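Local atomic coordinates of S.cerevisiae chromosome XVI reading frame ORF YPL253c (Saccharomyces cerevisiae, PDB entry 2O0A), a protein that partners the kinesin-14 motor Kar3, recruits it to microtubules, targets or maintains it at the spindle pole body, and binds microtubules through a motor-like domain lacking a nucleotide site. Residues 224-229 and 252-257; 36-41 and 274-279; 68-73 and 77-82. All blocks are in the same frame, centred on the assembly; numbering follows the deposited sequence.

Interaction 1: residues 224-229 and 252-257; sequences YFIELN and ALVLKK
Ile226, on strand 221-228, meets Val254 and Leu255 of helix 250-261 with the two ends of its branched side chain, and the contact is wholly apolar. The CD1 methyl, at the end of the longer branch, lies 4.3 Å from Val254 CG1, while the short branch, CG2, comes to 4.2 Å from Leu255 CD2. With CG1 anti to the carbonyl carbon (chi1 -60°) and CG2 anti to the backbone N, the longer branch is directed to Val254 and the short one to Leu255. Ile226 and Leu255 cross at a slant, and Leu255 extends its CD2 methyl toward the strand. Leu228, two residues further along the same face of the strand, also points at the helix, but its CD1 stays 4.6 Å from Leu255 CD2; its side chain packs on Phe237 of helix 231-243. Met198 of strand 197-207 touches Ile226, Leu228 and Val254 and thus lines the same apolar layer.

On the strand's other face and at its end, Glu227 and Asn229 form a polar group. Asn229 ND2 donates to Glu227 OE2 at 3.2 Å with a bent N-H...O angle of 140°, approaching from above the carboxylate plane. The other carboxylate oxygen, OE1, forms a salt bridge with Arg108, so both oxygens of this buried acid have partners. ND2 also bonds Asp188.

In the sheet, backbone bonds join Ile226 to Leu96 and Ser98 on strand 94-99 and Phe225 to Ile201 on strand 197-207. A helix laid by aliphatic side chains against one face of a central mixed sheet, with helices on the other face as well, is the layered alpha/beta architecture of the kinesin motor domain, which Vik1 retains.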
ATOM      1  N   TYR A 224      -5.956  -0.286   5.880  1.00 11.12           N
ATOM      2  CA  TYR A 224      -5.992   1.002   5.189  1.00 11.43           C
ATOM      3  C   TYR A 224      -5.094   0.956   3.980  1.00 11.33           C
ATOM      4  O   TYR A 224      -3.907   0.660   4.111  1.00 11.50           O
ATOM      5  CB  TYR A 224      -5.533   2.147   6.106  1.00 13.29           C
ATOM      6  CG  TYR A 224      -6.296   2.211   7.398  1.00 13.11           C
ATOM      7  CD1 TYR A 224      -7.366   3.097   7.552  1.00 15.17           C
ATOM      8  CD2 TYR A 224      -5.927   1.399   8.476  1.00 14.82           C
ATOM      9  CE1 TYR A 224      -8.073   3.153   8.758  1.00 16.13           C
ATOM     10  CE2 TYR A 224      -6.639   1.451   9.675  1.00 14.91           C
ATOM     11  CZ  TYR A 224      -7.692   2.321   9.801  1.00 16.91           C
ATOM     12  OH  TYR A 224      -8.381   2.385  11.001  1.00 18.86           O
ATOM     13  N   PHE A 225      -5.663   1.267   2.817  1.00 10.14           N
ATOM     14  CA  PHE A 225      -4.892   1.414   1.585  1.00 10.25           C
ATOM     15  C   PHE A 225      -4.788   2.894   1.272  1.00 10.48           C
ATOM     16  O   PHE A 225      -5.795   3.563   1.004  1.00 10.54           O
ATOM     17  CB  PHE A 225      -5.583   0.649   0.459  1.00 10.78           C
ATOM     18  CG  PHE A 225      -4.928   0.787  -0.888  1.00 10.47           C
ATOM     19  CD1 PHE A 225      -3.580   0.523  -1.065  1.00 10.44           C
ATOM     20  CD2 PHE A 225      -5.700   1.114  -1.999  1.00 11.08           C
ATOM     21  CE1 PHE A 225      -2.982   0.619  -2.334  1.00 12.62           C
ATOM     22  CE2 PHE A 225      -5.120   1.206  -3.272  1.00 13.18           C
ATOM     23  CZ  PHE A 225      -3.752   0.959  -3.442  1.00 12.31           C
ATOM     24  N   ILE A 226      -3.563   3.404   1.342  1.00 10.67           N
ATOM     25  CA  ILE A 226      -3.299   4.822   1.142  1.00 11.82           C
ATOM     26  C   ILE A 226      -2.682   4.999  -0.243  1.00 11.90           C
ATOM     27  O   ILE A 226      -1.714   4.326  -0.580  1.00 12.51           O
ATOM     28  CB  ILE A 226      -2.344   5.358   2.232  1.00 11.94           C
ATOM     29  CG1 ILE A 226      -2.958   5.186   3.621  1.00 14.04           C
ATOM     30  CG2 ILE A 226      -1.931   6.807   1.917  1.00 14.00           C
ATOM     31  CD1 ILE A 226      -4.297   5.898   3.822  1.00 16.82           C
ATOM     32  N   GLU A 227      -3.264   5.891  -1.058  1.00 11.65           N
ATOM     33  CA  GLU A 227      -2.729   6.171  -2.382  1.00 12.53           C
ATOM     34  C   GLU A 227      -2.181   7.591  -2.416  1.00 12.95           C
ATOM     35  O   GLU A 227      -2.918   8.558  -2.230  1.00 13.74           O
ATOM     36  CB  GLU A 227      -3.793   5.984  -3.461  1.00 12.68           C
ATOM     37  CG  GLU A 227      -4.169   4.525  -3.661  1.00 13.21           C
ATOM     38  CD  GLU A 227      -5.324   4.369  -4.632  1.00 16.94           C
ATOM     39  OE1 GLU A 227      -6.486   4.411  -4.189  1.00 21.95           O
ATOM     40  OE2 GLU A 227      -5.064   4.179  -5.822  1.00 19.83           O
ATOM     41  N   LEU A 228      -0.884   7.693  -2.652  1.00 13.52           N
ATOM     42  CA  LEU A 228      -0.242   8.975  -2.887  1.00 14.52           C
ATOM     43  C   LEU A 228       0.271   8.902  -4.318  1.00 14.94           C
ATOM     44  O   LEU A 228       1.354   8.406  -4.553  1.00 14.21           O
ATOM     45  CB  LEU A 228       0.885   9.193  -1.882  1.00 15.23           C
ATOM     46  CG  LEU A 228       0.443   9.373  -0.427  1.00 15.86           C
ATOM     47  CD1 LEU A 228       1.566   9.087   0.520  1.00 16.16           C
ATOM     48  CD2 LEU A 228      -0.148  10.783  -0.228  1.00 17.87           C
ATOM     49  N   ASN A 229      -0.535   9.369  -5.270  1.00 16.80           N
ATOM     50  CA  ASN A 229      -0.353   8.937  -6.668  1.00 18.11           C
ATOM     51  C   ASN A 229       0.131  10.028  -7.626  1.00 19.61           C
ATOM     52  O   ASN A 229       0.023   9.886  -8.852  1.00 19.71           O
ATOM     53  CB  ASN A 229      -1.620   8.248  -7.212  1.00 18.26           C
ATOM     54  CG  ASN A 229      -1.883   6.860  -6.590  1.00 18.07           C
ATOM     55  OD1 ASN A 229      -1.125   6.358  -5.733  1.00 18.85           O
ATOM     56  ND2 ASN A 229      -2.972   6.239  -7.033  1.00 19.46           N
ATOM     57  N   ALA A 252      -1.516  14.804   7.083  1.00 25.67           N
ATOM     58  CA  ALA A 252      -0.387  14.489   7.956  1.00 25.31           C
ATOM     59  C   ALA A 252      -0.841  13.700   9.172  1.00 25.06           C
ATOM     60  O   ALA A 252      -0.158  12.766   9.603  1.00 25.46           O
ATOM     61  CB  ALA A 252       0.335  15.763   8.385  1.00 25.50           C
ATOM     62  N   LEU A 253      -2.002  14.061   9.717  1.00 24.58           N
ATOM     63  CA  LEU A 253      -2.546  13.369  10.887  1.00 24.99           C
ATOM     64  C   LEU A 253      -2.904  11.909  10.571  1.00 24.14           C
ATOM     65  O   LEU A 253      -2.630  11.012  11.372  1.00 24.99           O
ATOM     66  CB  LEU A 253      -3.742  14.129  11.478  1.00 25.23           C
ATOM     67  CG  LEU A 253      -3.446  15.484  12.149  1.00 25.97           C
ATOM     68  CD1 LEU A 253      -4.723  16.102  12.692  1.00 26.18           C
ATOM     69  CD2 LEU A 253      -2.406  15.389  13.263  1.00 27.27           C
ATOM     70  N   VAL A 254      -3.499  11.671   9.401  1.00 23.57           N
ATOM     71  CA  VAL A 254      -3.770  10.289   8.952  1.00 22.14           C
ATOM     72  C   VAL A 254      -2.487   9.452   8.853  1.00 21.32           C
ATOM     73  O   VAL A 254      -2.401   8.354   9.412  1.00 20.69           O
ATOM     74  CB  VAL A 254      -4.508  10.254   7.591  1.00 22.01           C
ATOM     75  CG1 VAL A 254      -4.546   8.821   7.029  1.00 21.33           C
ATOM     76  CG2 VAL A 254      -5.905  10.791   7.743  1.00 22.90           C
ATOM     77  N   LEU A 255      -1.497   9.989   8.146  1.00 21.27           N
ATOM     78  CA  LEU A 255      -0.231   9.294   7.931  1.00 20.51           C
ATOM     79  C   LEU A 255       0.504   9.034   9.248  1.00 20.66           C
ATOM     80  O   LEU A 255       0.974   7.931   9.504  1.00 20.02           O
ATOM     81  CB  LEU A 255       0.639  10.070   6.945  1.00 21.17           C
ATOM     82  CG  LEU A 255       0.090  10.047   5.516  1.00 21.80           C
ATOM     83  CD1 LEU A 255       0.771  11.110   4.666  1.00 23.19           C
ATOM     84  CD2 LEU A 255       0.291   8.669   4.930  1.00 21.80           C
ATOM     85  N   LYS A 256       0.536  10.038  10.114  1.00 20.90           N
ATOM     86  CA  LYS A 256       1.167   9.849  11.416  1.00 21.12           C
ATOM     87  C   LYS A 256       0.475   8.784  12.238  1.00 20.02           C
ATOM     88  O   LYS A 256       1.141   7.979  12.897  1.00 20.22           O
ATOM     89  CB  LYS A 256       1.174  11.155  12.199  1.00 21.26           C
ATOM     90  CG  LYS A 256       2.221  12.109  11.714  1.00 23.89           C
ATOM     91  CD  LYS A 256       2.005  13.510  12.269  1.00 26.57           C
ATOM     92  CE  LYS A 256       3.012  14.466  11.668  1.00 27.66           C
ATOM     93  NZ  LYS A 256       4.403  14.206  12.137  0.10 27.29           N
ATOM     94  N   LYS A 257      -0.856   8.792  12.213  1.00 19.92           N
ATOM     95  CA  LYS A 257      -1.647   7.809  12.942  1.00 19.67           C
ATOM     96  C   LYS A 257      -1.403   6.398  12.428  1.00 19.20           C
ATOM     97  O   LYS A 257      -1.236   5.473  13.201  1.00 19.46           O
ATOM     98  CB  LYS A 257      -3.144   8.137  12.866  1.00 20.31           C
ATOM     99  CG  LYS A 257      -4.026   7.115  13.584  1.00 22.56           C
ATOM    100  CD  LYS A 257      -3.811   7.162  15.088  1.00 25.55           C
ATOM    101  CE  LYS A 257      -5.013   6.637  15.820  1.00 29.00           C
ATOM    102  NZ  LYS A 257      -4.894   6.959  17.269  1.00 31.66           N
TER

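Interaction 2: residues 36-41 and 274-279; sequences NLPENL and KNVNKL
Leu37 and Val276 mark the closest backbone approach, their CA atoms 7.9 Å apart, where a loop that goes on into a type I turn from Pro38 to Leu41 passes the start of helix 276-289. Val276 carries the helix side of the contact. Its CG2 methyl, anti to the backbone N, sits 3.9 Å from Leu37 CD2 and equally 3.9 Å from Leu41 CD1, so two leucines close on one methyl. They arrive differently: Leu41 reaches tip to tip with the valine and touches both its methyls, whereas Leu37 crosses it at a slant and also brings CD2 to 4.1 Å from Val276 CB. The other methyl, CG1, meets Leu41 CD1 at 4.0 Å and, more loosely, Pro38 CD at 4.3 Å. The turn itself is closed by a bond from Leu41 N to Pro38 O at 3.2 Å, which brings Leu41 back to the same valine that Leu37 touches. Leu270 of strand 265-270 packs on both Leu37 and Val276, and Leu41 leans on Ile50 and Gln52 of strand 49-52. The contact therefore joins the C-terminal helix 276-289 to the small three-stranded sheet and to strand 265-270, an inner strand of the large sheet.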
ATOM      1  N   ASN A  36      11.020   1.382 -18.508  1.00 20.59           N
ATOM      2  CA  ASN A  36      10.693   2.815 -18.534  1.00 21.58           C
ATOM      3  C   ASN A  36      11.507   3.658 -17.558  1.00 21.23           C
ATOM      4  O   ASN A  36      11.197   4.830 -17.318  1.00 22.68           O
ATOM      5  CB  ASN A  36       9.189   3.032 -18.337  1.00 22.20           C
ATOM      6  CG  ASN A  36       8.372   2.434 -19.459  1.00 23.71           C
ATOM      7  OD1 ASN A  36       8.908   2.068 -20.523  1.00 24.14           O
ATOM      8  ND2 ASN A  36       7.069   2.330 -19.240  1.00 26.60           N
ATOM      9  N   LEU A  37      12.558   3.056 -17.019  1.00 20.11           N
ATOM     10  CA  LEU A  37      13.453   3.727 -16.095  1.00 19.72           C
ATOM     11  C   LEU A  37      14.815   3.934 -16.761  1.00 20.73           C
ATOM     12  O   LEU A  37      15.098   3.320 -17.797  1.00 20.27           O
ATOM     13  CB  LEU A  37      13.573   2.924 -14.789  1.00 19.57           C
ATOM     14  CG  LEU A  37      12.320   2.955 -13.903  1.00 18.52           C
ATOM     15  CD1 LEU A  37      12.456   1.944 -12.760  1.00 19.21           C
ATOM     16  CD2 LEU A  37      12.086   4.380 -13.360  1.00 19.37           C
ATOM     17  N   PRO A  38      15.645   4.829 -16.206  1.00 20.84           N
ATOM     18  CA  PRO A  38      16.939   5.095 -16.843  1.00 21.56           C
ATOM     19  C   PRO A  38      17.825   3.861 -16.989  1.00 22.12           C
ATOM     20  O   PRO A  38      17.838   2.987 -16.122  1.00 21.83           O
ATOM     21  CB  PRO A  38      17.566   6.130 -15.911  1.00 21.45           C
ATOM     22  CG  PRO A  38      16.385   6.848 -15.344  1.00 23.07           C
ATOM     23  CD  PRO A  38      15.454   5.702 -15.036  1.00 20.65           C
ATOM     24  N   GLU A  39      18.554   3.799 -18.105  1.00 22.98           N
ATOM     25  CA  GLU A  39      19.411   2.639 -18.386  1.00 24.42           C
ATOM     26  C   GLU A  39      20.581   2.514 -17.408  1.00 25.06           C
ATOM     27  O   GLU A  39      21.109   1.414 -17.212  1.00 25.79           O
ATOM     28  CB  GLU A  39      19.913   2.654 -19.839  1.00 24.83           C
ATOM     29  CG  GLU A  39      18.805   2.494 -20.868  1.00 25.97           C
ATOM     30  CD  GLU A  39      19.310   2.416 -22.300  0.10 24.58           C
ATOM     31  OE1 GLU A  39      20.504   2.114 -22.512  0.10 24.37           O
ATOM     32  OE2 GLU A  39      18.498   2.653 -23.219  0.10 24.25           O
ATOM     33  N   ASN A  40      20.965   3.625 -16.784  1.00 25.72           N
ATOM     34  CA  ASN A  40      22.072   3.636 -15.829  1.00 26.22           C
ATOM     35  C   ASN A  40      21.653   3.267 -14.406  1.00 26.20           C
ATOM     36  O   ASN A  40      22.498   3.188 -13.509  1.00 26.84           O
ATOM     37  CB  ASN A  40      22.798   4.991 -15.838  1.00 26.42           C
ATOM     38  CG  ASN A  40      21.970   6.114 -15.237  0.10 26.26           C
ATOM     39  OD1 ASN A  40      20.750   6.154 -15.383  0.10 26.53           O
ATOM     40  ND2 ASN A  40      22.640   7.040 -14.563  0.10 26.59           N
ATOM     41  N   LEU A  41      20.352   3.074 -14.191  1.00 25.68           N
ATOM     42  CA  LEU A  41      19.881   2.493 -12.938  1.00 25.55           C
ATOM     43  C   LEU A  41      20.142   0.994 -12.981  1.00 25.22           C
ATOM     44  O   LEU A  41      19.821   0.337 -13.975  1.00 26.21           O
ATOM     45  CB  LEU A  41      18.389   2.773 -12.727  1.00 25.04           C
ATOM     46  CG  LEU A  41      18.016   4.023 -11.904  1.00 27.36           C
ATOM     47  CD1 LEU A  41      16.487   4.051 -11.741  1.00 25.26           C
ATOM     48  CD2 LEU A  41      18.701   4.041 -10.554  1.00 27.25           C
ATOM     49  N   LYS A 274      11.777  10.802 -14.583  1.00 24.99           N
ATOM     50  CA  LYS A 274      11.981  12.152 -14.046  1.00 25.11           C
ATOM     51  C   LYS A 274      11.832  12.211 -12.524  1.00 25.20           C
ATOM     52  O   LYS A 274      12.491  13.000 -11.872  1.00 25.28           O
ATOM     53  CB  LYS A 274      11.101  13.190 -14.748  1.00 25.91           C
ATOM     54  CG  LYS A 274       9.620  13.058 -14.506  1.00 27.63           C
ATOM     55  CD  LYS A 274       8.896  14.248 -15.112  0.60 28.21           C
ATOM     56  CE  LYS A 274       7.591  14.517 -14.399  0.70 28.64           C
ATOM     57  NZ  LYS A 274       7.188  15.951 -14.522  0.40 29.11           N
ATOM     58  N   ASN A 275      11.023  11.310 -11.970  1.00 24.80           N
ATOM     59  CA  ASN A 275      10.755  11.309 -10.533  1.00 24.75           C
ATOM     60  C   ASN A 275      11.460  10.233  -9.711  1.00 24.06           C
ATOM     61  O   ASN A 275      11.362  10.230  -8.485  1.00 23.78           O
ATOM     62  CB  ASN A 275       9.243  11.266 -10.282  1.00 24.69           C
ATOM     63  CG  ASN A 275       8.528  12.483 -10.843  1.00 26.65           C
ATOM     64  OD1 ASN A 275       7.442  12.372 -11.409  1.00 29.35           O
ATOM     65  ND2 ASN A 275       9.145  13.650 -10.696  1.00 28.40           N
ATOM     66  N   VAL A 276      12.202   9.346 -10.367  1.00 23.47           N
ATOM     67  CA  VAL A 276      12.761   8.195  -9.671  1.00 23.13           C
ATOM     68  C   VAL A 276      13.742   8.562  -8.542  1.00 22.78           C
ATOM     69  O   VAL A 276      13.703   7.956  -7.483  1.00 22.38           O
ATOM     70  CB  VAL A 276      13.345   7.146 -10.652  1.00 22.72           C
ATOM     71  CG1 VAL A 276      14.678   7.614 -11.258  1.00 24.04           C
ATOM     72  CG2 VAL A 276      13.492   5.779  -9.966  1.00 23.26           C
ATOM     73  N   ASN A 277      14.583   9.577  -8.743  1.00 22.50           N
ATOM     74  CA  ASN A 277      15.586   9.902  -7.741  1.00 22.45           C
ATOM     75  C   ASN A 277      15.006  10.392  -6.399  1.00 21.79           C
ATOM     76  O   ASN A 277      15.509  10.032  -5.330  1.00 22.01           O
ATOM     77  CB  ASN A 277      16.650  10.848  -8.325  1.00 23.14           C
ATOM     78  CG  ASN A 277      17.400  10.228  -9.516  0.50 23.93           C
ATOM     79  OD1 ASN A 277      17.382   9.014  -9.719  0.50 25.75           O
ATOM     80  ND2 ASN A 277      18.069  11.068 -10.297  0.60 25.58           N
ATOM     81  N   LYS A 278      13.934  11.186  -6.470  1.00 21.30           N
ATOM     82  CA  LYS A 278      13.213  11.657  -5.290  1.00 21.28           C
ATOM     83  C   LYS A 278      12.573  10.493  -4.542  1.00 19.95           C
ATOM     84  O   LYS A 278      12.662  10.413  -3.310  1.00 20.08           O
ATOM     85  CB  LYS A 278      12.144  12.666  -5.701  1.00 21.92           C
ATOM     86  CG  LYS A 278      12.712  14.046  -6.025  1.00 25.07           C
ATOM     87  CD  LYS A 278      12.481  15.005  -4.891  1.00 28.24           C
ATOM     88  CE  LYS A 278      12.317  16.447  -5.391  1.00 29.64           C
ATOM     89  NZ  LYS A 278      13.518  16.950  -6.124  1.00 30.58           N
ATOM     90  N   LEU A 279      11.944   9.587  -5.292  1.00 19.71           N
ATOM     91  CA  LEU A 279      11.329   8.401  -4.692  1.00 19.18           C
ATOM     92  C   LEU A 279      12.376   7.480  -4.050  1.00 18.47           C
ATOM     93  O   LEU A 279      12.139   6.914  -2.979  1.00 17.75           O
ATOM     94  CB  LEU A 279      10.414   7.658  -5.690  1.00 18.80           C
ATOM     95  CG  LEU A 279       8.938   8.125  -5.760  1.00 19.94           C
ATOM     96  CD1 LEU A 279       8.767   9.603  -6.112  1.00 20.41           C
ATOM     97  CD2 LEU A 279       8.074   7.252  -6.687  1.00 21.42           C
TER

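Interaction 3: residues 68-73 and 77-82; sequences LKVSED and TQEYSV
Val70 and Gln78 meet where the loop leading into helix 72-89 lies beside the helix's early turns. Ser71 is the N-cap, its OG accepting from Lys74 N. Within the helix, Thr77 N donates to Asp73 O at 3.2 Å, nearly straight at 166°, an ordinary i to i+4 bond in the turn before a wider pi-type turn spans 77-80.

The side chain of Gln78 can be followed outward. CB points toward the loop, CG is anti to the backbone N (chi1 174°), and the chain continues extended to CD, which carries the amide out along the helix flank to the level of Val70. There NE2 does two things. It comes to 3.8 Å from Val70 CG2, the two side chains passing at a slant, and it donates to Glu79 OE2 at 2.9 Å, on the anti side of the carboxylate and somewhat out of its plane. The carboxylate oxygen lies in the amide plane, and the bond is almost perfectly straight, at 177°. Glu79, bent at its first two torsions, places CG 4.4 Å from Val70 CG1, so the two methyls of the valine lie against neighbouring residues of the helix. The far end of Glu79 is held by a salt bridge from OE1 to Arg13 of helix 4-23, and Val70 also packs on Ile65 of strand 63-66.

The carboxylate of Asp73 leads away from segment 77-82, and its OD1 bonds Ser110 of helix 105-116. One turn further along, Ser81 OG donates to Thr77 O at 2.7 Å from above the carbonyl plane.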
ATOM      1  N   LEU A  68       7.360  -6.271 -15.246  1.00 24.27           N
ATOM      2  CA  LEU A  68       7.246  -7.062 -16.474  1.00 24.43           C
ATOM      3  C   LEU A  68       7.136  -8.551 -16.173  1.00 23.99           C
ATOM      4  O   LEU A  68       6.676  -9.321 -17.014  1.00 24.81           O
ATOM      5  CB  LEU A  68       8.406  -6.793 -17.440  1.00 24.87           C
ATOM      6  CG  LEU A  68       9.829  -7.047 -16.943  1.00 24.65           C
ATOM      7  CD1 LEU A  68      10.190  -8.529 -17.001  0.70 26.77           C
ATOM      8  CD2 LEU A  68      10.820  -6.214 -17.764  1.00 27.03           C
ATOM      9  N   LYS A  69       7.545  -8.946 -14.965  1.00 23.42           N
ATOM     10  CA  LYS A  69       7.444 -10.334 -14.522  1.00 22.74           C
ATOM     11  C   LYS A  69       6.242 -10.566 -13.594  1.00 21.31           C
ATOM     12  O   LYS A  69       5.658 -11.647 -13.592  1.00 21.70           O
ATOM     13  CB  LYS A  69       8.743 -10.767 -13.830  1.00 23.41           C
ATOM     14  CG  LYS A  69       8.648 -12.100 -13.119  1.00 26.70           C
ATOM     15  CD  LYS A  69       9.933 -12.899 -13.145  1.00 31.13           C
ATOM     16  CE  LYS A  69      11.037 -12.263 -12.355  1.00 32.07           C
ATOM     17  NZ  LYS A  69      11.908 -13.325 -11.792  1.00 33.29           N
ATOM     18  N   VAL A  70       5.897  -9.545 -12.802  1.00 18.57           N
ATOM     19  CA  VAL A  70       4.860  -9.676 -11.772  1.00 17.70           C
ATOM     20  C   VAL A  70       3.738  -8.666 -12.038  1.00 16.40           C
ATOM     21  O   VAL A  70       3.909  -7.463 -11.834  1.00 16.61           O
ATOM     22  CB  VAL A  70       5.464  -9.490 -10.346  1.00 17.06           C
ATOM     23  CG1 VAL A  70       4.389  -9.631  -9.283  1.00 16.65           C
ATOM     24  CG2 VAL A  70       6.608 -10.474 -10.093  1.00 17.72           C
ATOM     25  N   SER A  71       2.598  -9.162 -12.535  1.00 16.15           N
ATOM     26  CA  SER A  71       1.400  -8.343 -12.764  1.00 16.03           C
ATOM     27  C   SER A  71       0.841  -7.908 -11.424  1.00 15.81           C
ATOM     28  O   SER A  71       1.205  -8.488 -10.403  1.00 15.98           O
ATOM     29  CB  SER A  71       0.325  -9.166 -13.454  1.00 16.11           C
ATOM     30  OG  SER A  71      -0.104 -10.222 -12.602  1.00 17.93           O
ATOM     31  N   GLU A  72      -0.074  -6.946 -11.445  1.00 16.36           N
ATOM     32  CA  GLU A  72      -0.661  -6.471 -10.180  1.00 16.43           C
ATOM     33  C   GLU A  72      -1.401  -7.567  -9.415  1.00 15.44           C
ATOM     34  O   GLU A  72      -1.262  -7.674  -8.212  1.00 15.24           O
ATOM     35  CB  GLU A  72      -1.413  -5.156 -10.377  1.00 16.97           C
ATOM     36  CG  GLU A  72      -0.316  -4.133 -10.703  1.00 20.93           C
ATOM     37  CD  GLU A  72      -0.748  -2.774 -11.156  1.00 26.38           C
ATOM     38  OE1 GLU A  72      -1.957  -2.527 -11.302  1.00 29.96           O
ATOM     39  OE2 GLU A  72       0.170  -1.941 -11.386  1.00 28.35           O
ATOM     40  N   ASP A  73      -2.111  -8.441 -10.123  1.00 15.17           N
ATOM     41  CA  ASP A  73      -2.738  -9.592  -9.460  1.00 15.10           C
ATOM     42  C   ASP A  73      -1.710 -10.510  -8.782  1.00 14.77           C
ATOM     43  O   ASP A  73      -1.941 -10.996  -7.659  1.00 15.15           O
ATOM     44  CB  ASP A  73      -3.532 -10.412 -10.475  1.00 14.94           C
ATOM     45  CG  ASP A  73      -4.775  -9.713 -10.980  1.00 17.77           C
ATOM     46  OD1 ASP A  73      -5.280  -8.755 -10.344  1.00 17.47           O
ATOM     47  OD2 ASP A  73      -5.282 -10.159 -12.035  1.00 19.76           O
ATOM     48  N   THR A  77      -1.018 -11.795  -4.753  1.00 14.44           N
ATOM     49  CA  THR A  77      -0.988 -13.217  -4.358  1.00 16.48           C
ATOM     50  C   THR A  77       0.398 -13.727  -3.947  1.00 16.94           C
ATOM     51  O   THR A  77       0.516 -14.573  -3.052  1.00 18.17           O
ATOM     52  CB  THR A  77      -1.575 -14.129  -5.460  1.00 17.31           C
ATOM     53  OG1 THR A  77      -0.828 -13.981  -6.670  1.00 20.16           O
ATOM     54  CG2 THR A  77      -3.001 -13.751  -5.750  1.00 17.29           C
ATOM     55  N   GLN A  78       1.440 -13.220  -4.602  1.00 16.63           N
ATOM     56  CA  GLN A  78       2.808 -13.714  -4.418  1.00 17.33           C
ATOM     57  C   GLN A  78       3.627 -12.868  -3.450  1.00 16.56           C
ATOM     58  O   GLN A  78       4.362 -13.392  -2.611  1.00 17.19           O
ATOM     59  CB  GLN A  78       3.488 -13.781  -5.793  1.00 17.44           C
ATOM     60  CG  GLN A  78       4.967 -14.130  -5.831  1.00 20.51           C
ATOM     61  CD  GLN A  78       5.453 -14.202  -7.269  0.70 19.39           C
ATOM     62  OE1 GLN A  78       4.993 -15.045  -8.051  1.00 24.89           O
ATOM     63  NE2 GLN A  78       6.360 -13.313  -7.631  1.00 20.07           N
ATOM     64  N   GLU A  79       3.527 -11.555  -3.590  1.00 14.78           N
ATOM     65  CA  GLU A  79       4.460 -10.673  -2.902  1.00 14.34           C
ATOM     66  C   GLU A  79       3.891 -10.073  -1.632  1.00 13.93           C
ATOM     67  O   GLU A  79       4.640  -9.810  -0.693  1.00 14.81           O
ATOM     68  CB  GLU A  79       4.910  -9.535  -3.829  1.00 14.32           C
ATOM     69  CG  GLU A  79       5.652 -10.000  -5.113  1.00 14.83           C
ATOM     70  CD  GLU A  79       6.959 -10.733  -4.815  1.00 17.74           C
ATOM     71  OE1 GLU A  79       7.528 -10.546  -3.716  1.00 15.82           O
ATOM     72  OE2 GLU A  79       7.410 -11.487  -5.710  1.00 17.55           O
ATOM     73  N   TYR A  80       2.569  -9.865  -1.611  1.00 12.80           N
ATOM     74  CA  TYR A  80       1.916  -9.155  -0.509  1.00 12.77           C
ATOM     75  C   TYR A  80       1.179 -10.083   0.466  1.00 12.42           C
ATOM     76  O   TYR A  80       1.024  -9.738   1.645  1.00 13.56           O
ATOM     77  CB  TYR A  80       0.934  -8.153  -1.131  1.00 12.59           C
ATOM     78  CG  TYR A  80       0.145  -7.332  -0.156  1.00 11.61           C
ATOM     79  CD1 TYR A  80       0.726  -6.266   0.529  1.00 11.50           C
ATOM     80  CD2 TYR A  80      -1.211  -7.600   0.051  1.00 11.83           C
ATOM     81  CE1 TYR A  80      -0.013  -5.504   1.406  1.00 12.08           C
ATOM     82  CE2 TYR A  80      -1.950  -6.831   0.927  1.00 10.64           C
ATOM     83  CZ  TYR A  80      -1.355  -5.797   1.589  1.00 11.28           C
ATOM     84  OH  TYR A  80      -2.115  -5.062   2.460  1.00 12.52           O
ATOM     85  N   SER A  81       0.764 -11.247  -0.016  1.00 13.15           N
ATOM     86  CA  SER A  81      -0.160 -12.096   0.745  1.00 13.84           C
ATOM     87  C   SER A  81       0.386 -12.616   2.079  1.00 13.96           C
ATOM     88  O   SER A  81      -0.374 -12.785   3.026  1.00 14.52           O
ATOM     89  CB  SER A  81      -0.661 -13.268  -0.106  1.00 15.06           C
ATOM     90  OG  SER A  81       0.392 -14.160  -0.366  1.00 17.01           O
ATOM     91  N   VAL A  82       1.688 -12.874   2.179  1.00 13.98           N
ATOM     92  CA  VAL A  82       2.241 -13.329   3.462  1.00 14.19           C
ATOM     93  C   VAL A  82       2.074 -12.274   4.577  1.00 14.22           C
ATOM     94  O   VAL A  82       1.637 -12.583   5.698  1.00 14.25           O
ATOM     95  CB  VAL A  82       3.719 -13.765   3.317  1.00 14.38           C
ATOM     96  CG1 VAL A  82       4.289 -14.142   4.667  1.00 14.84           C
ATOM     97  CG2 VAL A  82       3.844 -14.927   2.320  1.00 15.05           C
TER

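The three contacts are spread around the motor-like domain, their centres 22 to 24 Å apart, and none touches another; the nearest atoms of interactions 1 and 3 are about 6 Å apart. Those two lie on opposite sides of the chain's centre, with the large mixed sheet between helix 250-261 and helix 72-89. Interaction 2 is more peripheral: its centre lies about 21 Å from the centre of the chain. It brings together parts of the chain separated by more than 230 residues; both other contacts fall within that span. Helix 105-116 relates interactions 1 and 3, since Arg108 pairs with Glu227 and Ser110 with Asp73. The domain has no nucleotide-binding site to which these contacts could be referred.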